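Local coordinates for protein antitoxin VapB2 (Rickettsia felis, PDB 3ZVK) that neutralizes the toxin VapC2 as the antitoxin of a type II toxin-antitoxin pair, partially inhibiting its RNase activity, and binds DNA, at residues A4-F7 against S12-V15; V28-I31 against G36-L39. All coordinates share one frame; numbering follows the deposited sequence.

Contact 1 (A4-F7 against S12-V15); sequences AKIF and SQAV. With nucleotides of chain I; nucleotides of chain J.
Set between the backbone N and the carbonyl carbon by a chi1 of 68°, CG of F7 carries the ring back over the neighbouring strand, where A14 CB lies over one ring face, 3.9 Å from the centroid and displaced toward the rim. This CH-pi contact accompanies an antiparallel hydrogen-bonded pair: F7 N donates to A14 O at 2.8 Å, tilted from the carbonyl plane, and A14 N donates to F7 O at 2.7 Å. On the other face, I6 and V15 form the non-hydrogen-bonded pair. V15 holds CG1 anti to the backbone N (chi1 179°), which places that methyl 3.6 Å from A4 CB and leaves CG2 to meet I6 CG1. CG2 of I6 turns the other way, resting 3.6 Å from Q13 CG, while Q13 NE2 is hydrogen-bonded to the backbone O of F23 of the second subunit. A4, K5 and Q13 to V15 also pair with a strand of that subunit, extending the sheet. DNA lies at both ends: S12 OG donates to OP2 of DG2 in chain I at 3.0 Å, and the K5 chain, bent at chi4, passes a second phosphate with CE 3.1 Å from OP1 of DT19 in chain J. A strand pair held by two backbone hydrogen bonds thus presents S12 to bond one phosphate and K5 as a charge expected to favour DNA binding.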
loop_
_atom_site.group_PDB
_atom_site.type_symbol
_atom_site.label_atom_id
_atom_site.label_comp_id
_atom_site.label_asym_id
_atom_site.label_seq_id
_atom_site.Cartn_x
_atom_site.Cartn_y
_atom_site.Cartn_z
ATOM N N ALA F 4 4.020 -23.469 -8.125
ATOM C CA ALA F 4 3.107 -22.738 -8.972
ATOM C C ALA F 4 2.716 -23.652 -10.118
ATOM O O ALA F 4 3.574 -24.362 -10.661
ATOM C CB ALA F 4 3.769 -21.487 -9.504
ATOM N N LYS F 5 1.418 -23.629 -10.480
ATOM C CA LYS F 5 0.878 -24.445 -11.554
ATOM C C LYS F 5 1.025 -23.801 -12.927
ATOM O O LYS F 5 0.937 -22.576 -13.071
ATOM C CB LYS F 5 -0.566 -24.864 -11.275
ATOM C CG LYS F 5 -0.662 -25.915 -10.177
ATOM C CD LYS F 5 -2.096 -26.425 -9.996
ATOM C CE LYS F 5 -2.409 -27.026 -8.636
ATOM N NZ LYS F 5 -1.450 -28.074 -8.204
ATOM N N ILE F 6 1.288 -24.646 -13.927
ATOM C CA ILE F 6 1.372 -24.278 -15.337
ATOM C C ILE F 6 -0.004 -24.584 -15.955
ATOM O O ILE F 6 -0.580 -25.644 -15.691
ATOM C CB ILE F 6 2.549 -24.989 -16.053
ATOM C CG1 ILE F 6 3.871 -24.312 -15.680
ATOM C CG2 ILE F 6 2.379 -24.975 -17.573
ATOM C CD1 ILE F 6 4.916 -25.229 -15.414
ATOM N N PHE F 7 -0.564 -23.617 -16.700
ATOM C CA PHE F 7 -1.866 -23.769 -17.350
ATOM C C PHE F 7 -1.828 -23.085 -18.710
ATOM O O PHE F 7 -0.845 -22.431 -19.039
ATOM C CB PHE F 7 -3.003 -23.227 -16.440
ATOM C CG PHE F 7 -2.987 -21.734 -16.235
ATOM C CD1 PHE F 7 -2.138 -21.151 -15.296
ATOM C CD2 PHE F 7 -3.797 -20.901 -17.003
ATOM C CE1 PHE F 7 -2.093 -19.767 -15.134
ATOM C CE2 PHE F 7 -3.756 -19.516 -16.837
ATOM C CZ PHE F 7 -2.905 -18.960 -15.902
ATOM N N SER F 12 -0.999 -19.871 -25.487
ATOM C CA SER F 12 0.188 -19.619 -24.689
ATOM C C SER F 12 0.149 -20.421 -23.407
ATOM O O SER F 12 -0.922 -20.718 -22.867
ATOM C CB SER F 12 0.287 -18.137 -24.341
ATOM O OG SER F 12 0.489 -17.292 -25.461
ATOM N N GLN F 13 1.329 -20.737 -22.903
ATOM C CA GLN F 13 1.497 -21.393 -21.620
ATOM C C GLN F 13 1.595 -20.294 -20.557
ATOM O O GLN F 13 2.112 -19.214 -20.834
ATOM C CB GLN F 13 2.793 -22.192 -21.637
ATOM C CG GLN F 13 2.721 -23.418 -20.774
ATOM C CD GLN F 13 4.053 -24.082 -20.706
ATOM O OE1 GLN F 13 5.021 -23.534 -20.164
ATOM N NE2 GLN F 13 4.117 -25.283 -21.237
ATOM N N ALA F 14 1.106 -20.548 -19.351
ATOM C CA ALA F 14 1.183 -19.544 -18.280
ATOM C C ALA F 14 1.469 -20.192 -16.944
ATOM O O ALA F 14 1.193 -21.380 -16.772
ATOM C CB ALA F 14 -0.101 -18.709 -18.226
ATOM N N VAL F 15 2.042 -19.416 -16.004
ATOM C CA VAL F 15 2.350 -19.861 -14.629
ATOM C C VAL F 15 1.476 -19.055 -13.658
ATOM O O VAL F 15 1.474 -17.835 -13.718
ATOM C CB VAL F 15 3.866 -19.758 -14.295
ATOM C CG1 VAL F 15 4.166 -20.204 -12.876
ATOM C CG2 VAL F 15 4.694 -20.565 -15.271
ATOM P P DG I 2 3.733 -17.390 -27.446
ATOM O OP1 DG I 2 5.196 -17.130 -27.367
ATOM O OP2 DG I 2 3.065 -18.417 -26.610
ATOM O "O5'" DG I 2 2.958 -16.024 -27.179
ATOM C "C5'" DG I 2 3.065 -14.854 -27.981
ATOM C "C4'" DG I 2 1.771 -14.062 -27.915
ATOM O "O4'" DG I 2 0.698 -14.907 -28.390
ATOM C "C3'" DG I 2 1.312 -13.571 -26.538
ATOM O "O3'" DG I 2 1.466 -12.158 -26.436
ATOM C "C2'" DG I 2 -0.152 -13.994 -26.435
ATOM C "C1'" DG I 2 -0.483 -14.366 -27.865
ATOM N N9 DG I 2 -1.605 -15.286 -28.033
ATOM C C8 DG I 2 -1.643 -16.656 -27.869
ATOM N N7 DG I 2 -2.822 -17.178 -28.082
ATOM C C5 DG I 2 -3.621 -16.090 -28.400
ATOM C C6 DG I 2 -4.999 -16.016 -28.759
ATOM O O6 DG I 2 -5.818 -16.944 -28.834
ATOM N N1 DG I 2 -5.404 -14.704 -29.046
ATOM C C2 DG I 2 -4.574 -13.596 -29.004
ATOM N N2 DG I 2 -5.104 -12.402 -29.294
ATOM N N3 DG I 2 -3.291 -13.652 -28.670
ATOM C C4 DG I 2 -2.881 -14.921 -28.381
ATOM P P DT J 19 -3.607 -23.371 -7.717
ATOM O OP1 DT J 19 -2.902 -24.445 -6.990
ATOM O OP2 DT J 19 -2.854 -22.588 -8.738
ATOM O "O5'" DT J 19 -4.885 -24.042 -8.403
ATOM C "C5'" DT J 19 -5.832 -24.813 -7.654
ATOM C "C4'" DT J 19 -7.001 -25.288 -8.503
ATOM O "O4'" DT J 19 -7.957 -24.222 -8.721
ATOM C "C3'" DT J 19 -6.632 -25.816 -9.882
ATOM O "O3'" DT J 19 -7.160 -27.112 -10.036
ATOM C "C2'" DT J 19 -7.246 -24.834 -10.877
ATOM C "C1'" DT J 19 -8.406 -24.286 -10.068
ATOM N N1 DT J 19 -8.926 -22.952 -10.463
ATOM C C2 DT J 19 -10.288 -22.832 -10.710
ATOM O O2 DT J 19 -11.081 -23.774 -10.728
ATOM N N3 DT J 19 -10.698 -21.534 -10.959
ATOM C C4 DT J 19 -9.927 -20.381 -10.971
ATOM O O4 DT J 19 -10.457 -19.324 -11.285
ATOM C C5 DT J 19 -8.524 -20.569 -10.689
ATOM C C7 DT J 19 -7.595 -19.395 -10.689
ATOM C C6 DT J 19 -8.096 -21.828 -10.456
#

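Contact 2 (V28-I31 against G36-L39); sequences VSVI and GIVL
V28 makes a loose apolar approach, its CG2 4.4 Å from L39 CB, and both residues also pack against F23 of the same chain. At S29 the backbone takes over: its carbonyl O accepts a CA-H...O contact from L39 CA at 3.2 Å, with an angle of 157° at the hydrogen, and S29 is also backbone hydrogen-bonded to Q40, further along the partner strand. V30 then forms the non-hydrogen-bonded pair with L39. The two side chains lie alongside each other and point the same way, and V30 CG2 meets L39 CD2 at 3.7 Å. V30 CG1, anti to the backbone N (chi1 -172°), is the methyl that reaches I37, 3.9 Å from I37 CD1 and about as near I37 CG2, so one valine bridges two residues of the facing strand. I31 closes the segment as the hydrogen-bonded partner of V38. I31 N donates to V38 O at 3.0 Å, in the carbonyl plane, and V38 N returns a straighter bond of 2.7 Å to I31 O. That same oxygen also receives I37 CA at 3.2 Å. The side chains of I31 and V38 occupy the face away from V30 and L39, where I31 is exposed. Across the interface V30 packs on A4 and L39 on L39 of the second subunit, and V28 and I37 to L39 pair in an antiparallel ladder with a strand of that chain. Antiparallel hairpins joined across a dimer in this way are characteristic of the SpoVT-AbrB (MazE-like) fold.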
loop_
_atom_site.group_PDB
_atom_site.type_symbol
_atom_site.label_atom_id
_atom_site.label_comp_id
_atom_site.label_asym_id
_atom_site.label_seq_id
_atom_site.Cartn_x
_atom_site.Cartn_y
_atom_site.Cartn_z
ATOM N N VAL F 28 7.178 -7.983 -17.088
ATOM C CA VAL F 28 8.395 -8.466 -16.446
ATOM C C VAL F 28 9.425 -8.863 -17.469
ATOM O O VAL F 28 9.088 -9.240 -18.587
ATOM C CB VAL F 28 8.170 -9.619 -15.426
ATOM C CG1 VAL F 28 7.508 -9.129 -14.144
ATOM C CG2 VAL F 28 7.427 -10.811 -16.034
ATOM N N SER F 29 10.686 -8.821 -17.063
ATOM C CA SER F 29 11.829 -9.248 -17.863
ATOM C C SER F 29 11.977 -10.777 -17.655
ATOM O O SER F 29 11.820 -11.245 -16.533
ATOM C CB SER F 29 13.087 -8.509 -17.406
ATOM O OG SER F 29 13.816 -9.173 -16.378
ATOM N N VAL F 30 12.226 -11.551 -18.708
ATOM C CA VAL F 30 12.425 -13.005 -18.596
ATOM C C VAL F 30 13.819 -13.320 -19.096
ATOM O O VAL F 30 14.128 -13.042 -20.254
ATOM C CB VAL F 30 11.372 -13.881 -19.341
ATOM C CG1 VAL F 30 11.548 -15.361 -19.012
ATOM C CG2 VAL F 30 9.957 -13.428 -19.055
ATOM N N ILE F 31 14.653 -13.903 -18.230
ATOM C CA ILE F 31 16.043 -14.263 -18.525
ATOM C C ILE F 31 16.321 -15.733 -18.139
ATOM O O ILE F 31 15.929 -16.151 -17.055
ATOM C CB ILE F 31 16.989 -13.233 -17.818
ATOM C CG1 ILE F 31 17.112 -11.963 -18.676
ATOM C CG2 ILE F 31 18.386 -13.787 -17.514
ATOM C CD1 ILE F 31 16.878 -10.728 -17.907
ATOM N N GLY F 36 15.997 -23.127 -15.528
ATOM C CA GLY F 36 14.891 -22.210 -15.265
ATOM C C GLY F 36 14.997 -20.813 -15.840
ATOM O O GLY F 36 15.708 -20.575 -16.820
ATOM N N ILE F 37 14.249 -19.886 -15.243
ATOM C CA ILE F 37 14.185 -18.492 -15.675
ATOM C C ILE F 37 14.107 -17.522 -14.507
ATOM O O ILE F 37 13.534 -17.848 -13.470
ATOM C CB ILE F 37 12.986 -18.242 -16.645
ATOM C CG1 ILE F 37 11.642 -18.731 -16.050
ATOM C CG2 ILE F 37 13.240 -18.816 -18.043
ATOM C CD1 ILE F 37 10.366 -18.298 -16.788
ATOM N N VAL F 38 14.598 -16.302 -14.715
ATOM C CA VAL F 38 14.478 -15.217 -13.747
ATOM C C VAL F 38 13.431 -14.243 -14.304
ATOM O O VAL F 38 13.488 -13.903 -15.495
ATOM C CB VAL F 38 15.825 -14.485 -13.474
ATOM C CG1 VAL F 38 15.640 -13.324 -12.489
ATOM C CG2 VAL F 38 16.872 -15.450 -12.945
ATOM N N LEU F 39 12.477 -13.826 -13.449
ATOM C CA LEU F 39 11.451 -12.838 -13.766
ATOM C C LEU F 39 11.731 -11.643 -12.849
ATOM O O LEU F 39 11.885 -11.816 -11.634
ATOM C CB LEU F 39 9.997 -13.357 -13.561
ATOM C CG LEU F 39 9.537 -14.699 -14.139
ATOM C CD1 LEU F 39 8.103 -14.917 -13.801
ATOM C CD2 LEU F 39 9.586 -14.727 -15.622
#

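Overall arrangement
Contact 1 and contact 2 are two antiparallel hairpins in series along the chain: strands 3-9 and 12-17 close the first before strands 27-33 and 36-41 open the second. Their centres lie 14 Å apart and their nearest atoms about 6 Å apart, so within the chain the two contacts do not touch. The second subunit links them instead: I6 of contact 1 packs on V28 of that subunit, while V28 and V30 of contact 2 pack on its I6 and A4. All four segments belong to the SpoVT-AbrB family region, where the two chains probably fold together as an intertwined dimer. Contact 1 meets DNA directly; the nearest atom of contact 2 is about 10 Å from the bound nucleic acid.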